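Local coordinates for benzoate transport porin BenP (PDB 5DL8), which probably forms a pore across the bacterial outer membrane as a beta-barrel porin of the OprD family, letting small solutes, perhaps benzoate, pass, at residues Ala264-Leu269 / Gln285-Glu290; Gly170-Val175 / Leu200-Leu205. One frame throughout, in Å; residues are numbered along the deposited sequence.

Interaction 1. Residues Ala264-Leu269 / Gln285-Glu290; sequences AENIGL and QQIIGE
Four backbone hydrogen bonds join A264-L269 to Q285-E290 across a beta hairpin, strands 263-275 and 278-288, in the wall of the porin barrel. The strands run antiparallel, with 166° between their directions. E265 and I288 form one hydrogen-bonded pair: E265 N gives to I288 O at 2.7 Å, and I288 N returns a bond of the same length to E265 O. I267 and Q286 form the other likewise. Each donor lies in the plane of its carbonyl. The same oxygens also take CA-H...O contacts, such as I287 CA to E265 O at 3.2 Å.

The isoleucine-isoleucine contact is on the face of E265, I267, Q286 and I288. The I267 and I288 side chains cross obliquely and meet tip to tip, CD1 to CD1 at 3.6 Å. E265 also crosses I288 obliquely, with OE1 3.9 Å from I288 CB, while its OE2 bonds to Y250 OH.

The amide contact is on the face of N266, Q285 and I287. CG is anti to the backbone N in both N266 (chi1 169°) and Q285. The amide planes are turned 75° apart, and the bond from N266 ND2 to Q285 OE1 is weak, at 3.5 Å. Q285 NE2 is held instead by the backbone oxygens of G312 and F313. I287 CD1 also packs on N266 CG at 3.7 Å.

Strand 243-255 continues the sheet beyond A264-L269, and strand 319-328 beyond Q285.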
loop_
_atom_site.group_PDB
_atom_site.type_symbol
_atom_site.label_atom_id
_atom_site.label_comp_id
_atom_site.label_asym_id
_atom_site.label_seq_id
_atom_site.Cartn_x
_atom_site.Cartn_y
_atom_site.Cartn_z
ATOM N N ALA A 264 14.781 -13.117 -7.501
ATOM C CA ALA A 264 13.505 -13.701 -7.100
ATOM C C ALA A 264 12.340 -13.508 -8.039
ATOM O O ALA A 264 12.124 -12.412 -8.594
ATOM C CB ALA A 264 13.101 -13.149 -5.698
ATOM N N GLU A 265 11.543 -14.550 -8.114
ATOM C CA GLU A 265 10.212 -14.482 -8.822
ATOM C C GLU A 265 9.111 -14.704 -7.766
ATOM O O GLU A 265 9.301 -15.548 -6.820
ATOM C CB GLU A 265 10.031 -15.577 -9.856
ATOM C CG GLU A 265 10.981 -15.458 -10.995
ATOM C CD GLU A 265 10.786 -16.635 -11.982
ATOM O OE1 GLU A 265 11.185 -17.779 -11.598
ATOM O OE2 GLU A 265 10.140 -16.424 -13.064
ATOM N N ASN A 266 7.983 -14.052 -7.962
ATOM C CA ASN A 266 6.765 -14.280 -7.090
ATOM C C ASN A 266 5.567 -14.534 -7.976
ATOM O O ASN A 266 5.138 -13.699 -8.789
ATOM C CB ASN A 266 6.599 -13.157 -6.077
ATOM C CG ASN A 266 5.246 -13.170 -5.336
ATOM O OD1 ASN A 266 4.336 -13.855 -5.682
ATOM N ND2 ASN A 266 5.115 -12.315 -4.364
ATOM N N ILE A 267 5.105 -15.762 -7.932
ATOM C CA ILE A 267 4.009 -16.140 -8.763
ATOM C C ILE A 267 2.806 -16.356 -7.851
ATOM O O ILE A 267 2.915 -17.113 -6.904
ATOM C CB ILE A 267 4.345 -17.464 -9.564
ATOM C CG1 ILE A 267 5.660 -17.223 -10.297
ATOM C CG2 ILE A 267 3.291 -17.744 -10.563
ATOM C CD1 ILE A 267 6.141 -18.311 -11.268
ATOM N N GLY A 268 1.646 -15.851 -8.284
ATOM C CA GLY A 268 0.434 -15.874 -7.507
ATOM C C GLY A 268 -0.862 -16.075 -8.280
ATOM O O GLY A 268 -0.951 -15.732 -9.454
ATOM N N LEU A 269 -1.806 -16.729 -7.637
ATOM C CA LEU A 269 -3.140 -16.957 -8.146
ATOM C C LEU A 269 -4.143 -16.681 -7.012
ATOM O O LEU A 269 -3.998 -17.189 -5.884
ATOM C CB LEU A 269 -3.224 -18.396 -8.659
ATOM C CG LEU A 269 -4.615 -18.739 -9.249
ATOM C CD1 LEU A 269 -5.026 -17.974 -10.514
ATOM C CD2 LEU A 269 -4.814 -20.258 -9.528
ATOM N N GLN A 285 0.654 -18.661 -3.497
ATOM C CA GLN A 285 1.800 -17.881 -3.850
ATOM C C GLN A 285 3.117 -18.641 -3.594
ATOM O O GLN A 285 3.335 -19.362 -2.594
ATOM C CB GLN A 285 1.833 -16.540 -3.064
ATOM C CG GLN A 285 3.164 -15.789 -2.983
ATOM C CD GLN A 285 2.985 -14.424 -2.243
ATOM O OE1 GLN A 285 2.322 -13.535 -2.729
ATOM N NE2 GLN A 285 3.548 -14.313 -1.031
ATOM N N GLN A 286 4.041 -18.397 -4.486
ATOM C CA GLN A 286 5.324 -19.039 -4.417
ATOM C C GLN A 286 6.466 -18.098 -4.742
ATOM O O GLN A 286 6.397 -17.446 -5.772
ATOM C CB GLN A 286 5.370 -20.218 -5.414
ATOM C CG GLN A 286 6.398 -21.197 -5.010
ATOM C CD GLN A 286 6.466 -22.492 -5.827
ATOM O OE1 GLN A 286 5.476 -23.160 -6.027
ATOM N NE2 GLN A 286 7.723 -22.905 -6.173
ATOM N N ILE A 287 7.559 -18.173 -3.987
ATOM C CA ILE A 287 8.686 -17.348 -4.243
ATOM C C ILE A 287 9.763 -18.297 -4.775
ATOM O O ILE A 287 10.061 -19.415 -4.170
ATOM C CB ILE A 287 9.257 -16.684 -2.961
ATOM C CG1 ILE A 287 8.129 -16.084 -2.146
ATOM C CG2 ILE A 287 10.442 -15.754 -3.329
ATOM C CD1 ILE A 287 7.448 -14.941 -2.882
ATOM N N ILE A 288 10.422 -17.863 -5.852
ATOM C CA ILE A 288 11.393 -18.749 -6.617
ATOM C C ILE A 288 12.697 -18.043 -6.899
ATOM O O ILE A 288 12.690 -16.847 -7.222
ATOM C CB ILE A 288 10.821 -19.285 -7.969
ATOM C CG1 ILE A 288 9.356 -19.755 -7.808
ATOM C CG2 ILE A 288 11.672 -20.511 -8.495
ATOM C CD1 ILE A 288 8.563 -19.857 -9.068
ATOM N N GLY A 289 13.804 -18.752 -6.727
ATOM C CA GLY A 289 15.090 -18.150 -6.935
ATOM C C GLY A 289 15.962 -18.259 -5.716
ATOM O O GLY A 289 15.618 -18.943 -4.734
ATOM N N GLU A 290 17.117 -17.657 -5.829
ATOM C CA GLU A 290 18.092 -17.718 -4.830
ATOM C C GLU A 290 17.984 -16.599 -3.745
ATOM O O GLU A 290 18.878 -16.544 -2.890
ATOM C CB GLU A 290 19.502 -17.725 -5.499
ATOM C CG GLU A 290 19.723 -19.020 -6.221
ATOM C CD GLU A 290 21.128 -19.103 -6.949
ATOM O OE1 GLU A 290 21.734 -18.038 -7.225
ATOM O OE2 GLU A 290 21.564 -20.264 -7.168
#

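Interaction 2. Residues Gly170-Val175 / Leu200-Leu205; sequences GRVEKV and LNYIDL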
loop_
_atom_site.group_PDB
_atom_site.type_symbol
_atom_site.label_atom_id
_atom_site.label_comp_id
_atom_site.label_asym_id
_atom_site.label_seq_id
_atom_site.Cartn_x
_atom_site.Cartn_y
_atom_site.Cartn_z
ATOM N N GLY A 170 7.201 7.694 -15.103
ATOM C CA GLY A 170 7.620 8.655 -14.065
ATOM C C GLY A 170 9.069 8.448 -13.617
ATOM O O GLY A 170 9.677 7.416 -13.878
ATOM N N ARG A 171 9.615 9.481 -13.015
ATOM C CA ARG A 171 10.820 9.391 -12.253
ATOM C C ARG A 171 10.532 9.878 -10.824
ATOM O O ARG A 171 10.238 11.008 -10.613
ATOM C CB ARG A 171 11.866 10.279 -12.812
ATOM C CG ARG A 171 13.161 10.150 -12.034
ATOM C CD ARG A 171 14.266 10.793 -12.842
ATOM N NE ARG A 171 15.402 11.073 -12.006
ATOM C CZ ARG A 171 16.380 10.217 -11.734
ATOM N NH1 ARG A 171 16.414 8.946 -12.227
ATOM N NH2 ARG A 171 17.395 10.656 -11.018
ATOM N N VAL A 172 10.712 8.986 -9.872
ATOM C CA VAL A 172 10.422 9.242 -8.479
ATOM C C VAL A 172 11.767 9.356 -7.707
ATOM O O VAL A 172 12.456 8.378 -7.545
ATOM C CB VAL A 172 9.534 8.128 -7.878
ATOM C CG1 VAL A 172 9.070 8.545 -6.458
ATOM C CG2 VAL A 172 8.299 7.845 -8.743
ATOM N N GLU A 173 12.102 10.536 -7.259
ATOM C CA GLU A 173 13.369 10.740 -6.615
ATOM C C GLU A 173 13.380 10.452 -5.152
ATOM O O GLU A 173 14.421 10.109 -4.627
ATOM C CB GLU A 173 13.892 12.144 -6.946
ATOM C CG GLU A 173 14.351 12.177 -8.449
ATOM C CD GLU A 173 15.105 13.431 -8.989
ATOM O OE1 GLU A 173 15.199 14.418 -8.259
ATOM O OE2 GLU A 173 15.611 13.408 -10.192
ATOM N N LYS A 174 12.236 10.647 -4.471
ATOM C CA LYS A 174 12.161 10.615 -3.060
ATOM C C LYS A 174 10.838 10.019 -2.588
ATOM O O LYS A 174 9.837 10.083 -3.278
ATOM C CB LYS A 174 12.292 12.031 -2.472
ATOM C CG LYS A 174 13.460 12.956 -2.875
ATOM C CD LYS A 174 14.657 12.734 -2.017
ATOM C CE LYS A 174 15.558 13.954 -1.885
ATOM N NZ LYS A 174 15.964 14.481 -3.195
ATOM N N VAL A 175 10.889 9.492 -1.373
ATOM C CA VAL A 175 9.752 8.897 -0.684
ATOM C C VAL A 175 9.677 9.531 0.713
ATOM O O VAL A 175 10.716 9.808 1.361
ATOM C CB VAL A 175 9.840 7.328 -0.556
ATOM C CG1 VAL A 175 11.145 6.881 0.103
ATOM C CG2 VAL A 175 8.682 6.810 0.295
ATOM N N LEU A 200 13.778 6.051 -8.925
ATOM C CA LEU A 200 12.961 5.033 -9.506
ATOM C C LEU A 200 12.419 5.572 -10.818
ATOM O O LEU A 200 11.670 6.542 -10.813
ATOM C CB LEU A 200 11.785 4.721 -8.546
ATOM C CG LEU A 200 10.739 3.809 -9.078
ATOM C CD1 LEU A 200 11.330 2.458 -9.466
ATOM C CD2 LEU A 200 9.651 3.547 -8.047
ATOM N N ASN A 201 12.747 4.903 -11.920
ATOM C CA ASN A 201 12.225 5.225 -13.266
ATOM C C ASN A 201 11.279 4.097 -13.603
ATOM O O ASN A 201 11.643 2.916 -13.507
ATOM C CB ASN A 201 13.370 5.277 -14.311
ATOM C CG ASN A 201 14.554 6.135 -13.836
ATOM O OD1 ASN A 201 14.420 7.334 -13.640
ATOM N ND2 ASN A 201 15.715 5.515 -13.685
ATOM N N TYR A 202 10.059 4.441 -13.925
ATOM C CA TYR A 202 9.036 3.396 -14.125
ATOM C C TYR A 202 8.154 3.611 -15.369
ATOM O O TYR A 202 8.010 4.721 -15.831
ATOM C CB TYR A 202 8.146 3.216 -12.838
ATOM C CG TYR A 202 7.132 4.275 -12.612
ATOM C CD1 TYR A 202 5.812 4.134 -13.099
ATOM C CD2 TYR A 202 7.435 5.406 -11.862
ATOM C CE1 TYR A 202 4.863 5.096 -12.892
ATOM C CE2 TYR A 202 6.454 6.385 -11.689
ATOM C CZ TYR A 202 5.191 6.242 -12.195
ATOM O OH TYR A 202 4.238 7.243 -11.961
ATOM N N ILE A 203 7.548 2.531 -15.833
ATOM C CA ILE A 203 6.420 2.543 -16.838
ATOM C C ILE A 203 5.347 1.588 -16.358
ATOM O O ILE A 203 5.667 0.492 -15.805
ATOM C CB ILE A 203 6.882 2.362 -18.316
ATOM C CG1 ILE A 203 5.730 2.063 -19.320
ATOM C CG2 ILE A 203 7.901 1.287 -18.414
ATOM C CD1 ILE A 203 6.033 2.552 -20.742
ATOM N N ASP A 204 4.075 2.018 -16.464
ATOM C CA ASP A 204 2.971 1.144 -16.143
ATOM C C ASP A 204 1.978 1.230 -17.259
ATOM O O ASP A 204 1.672 2.291 -17.638
ATOM C CB ASP A 204 2.354 1.610 -14.841
ATOM C CG ASP A 204 1.227 0.761 -14.397
ATOM O OD1 ASP A 204 1.504 -0.302 -13.824
ATOM O OD2 ASP A 204 0.060 1.199 -14.582
ATOM N N LEU A 205 1.479 0.113 -17.768
ATOM C CA LEU A 205 0.532 -0.004 -18.884
ATOM C C LEU A 205 -0.657 -0.865 -18.461
ATOM O O LEU A 205 -0.438 -1.964 -17.776
ATOM C CB LEU A 205 1.230 -0.689 -20.062
ATOM C CG LEU A 205 2.429 0.016 -20.658
ATOM C CD1 LEU A 205 2.979 -0.734 -21.880
ATOM C CD2 LEU A 205 2.080 1.437 -21.127
#
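In the wall of this OprD-family beta-barrel, strands 165-176 and 200-210 meet as antiparallel neighbours, and G170-V175 pairs with the start of the second strand. G170 with Y202 and V172 with L200 are hydrogen-bonded pairs. R171 with N201 is the non-hydrogen-bonded pair between them.

R171 and N201 lie side by side and point the same way. R171 CG is anti to the backbone N, and the chain is extended out to NE. N201 CG is beside its own backbone N (chi1 -49°), which brings OD1 alongside the arginine. The guanidinium and amide planes are nearly coplanar, 17° apart. NH1 gives to N201 OD1 at 2.9 Å, in plane and on a lone pair. At another part of the guanidinium edge, R171 NE makes a salt bridge to E173 OE2 at 3.0 Å, through the anti lone pair of that oxygen. E223 is a second acid, bridged to R171 NH1 and also bonded to N201 ND2. E173 and E223 probably balance the charge of R171, and with N201 they help fix the plane of its guanidinium.

The other face carries V172, L200 and Y202. V172 and L200 touch CB to CB at 4.1 Å. Y202 takes the crowded chi1 position (76°), and its ring turns back over G170, where a CB would clash with CE2. Its OH bonds to E168 and N156. V172 CG2 meets the ring edge at CE2, 3.8 Å away.

The pairing stops at V172. E173 and K174 both face W153 of the next strand, a classic beta bulge. At the other end, G170 N gives to Y202 O at 3.2 Å. The same nitrogen lies 3.7 Å above the plane of the Y202 ring, over its centre.

Overall arrangement
Interaction 1 and interaction 2 are separate pairings in the wall of the same barrel. Their centres are 23 Å apart and their nearest atoms about 15 Å. No strand is shared. Interaction 1 joins the two arms of one hairpin, whereas 24 residues separate the segments of interaction 2. Backbone bonding is alike, four bonds in each. The side chains differ. In interaction 1 the buried face holds the amides of N266 and Q285 beside I287. Its partly exposed face carries E265, I267, Q286 and I288, and L269 touches a bound detergent. In interaction 2 the buried V172, L200 and Y202 are mainly apolar or aromatic, and the charged network of R171 with N201 is partly exposed.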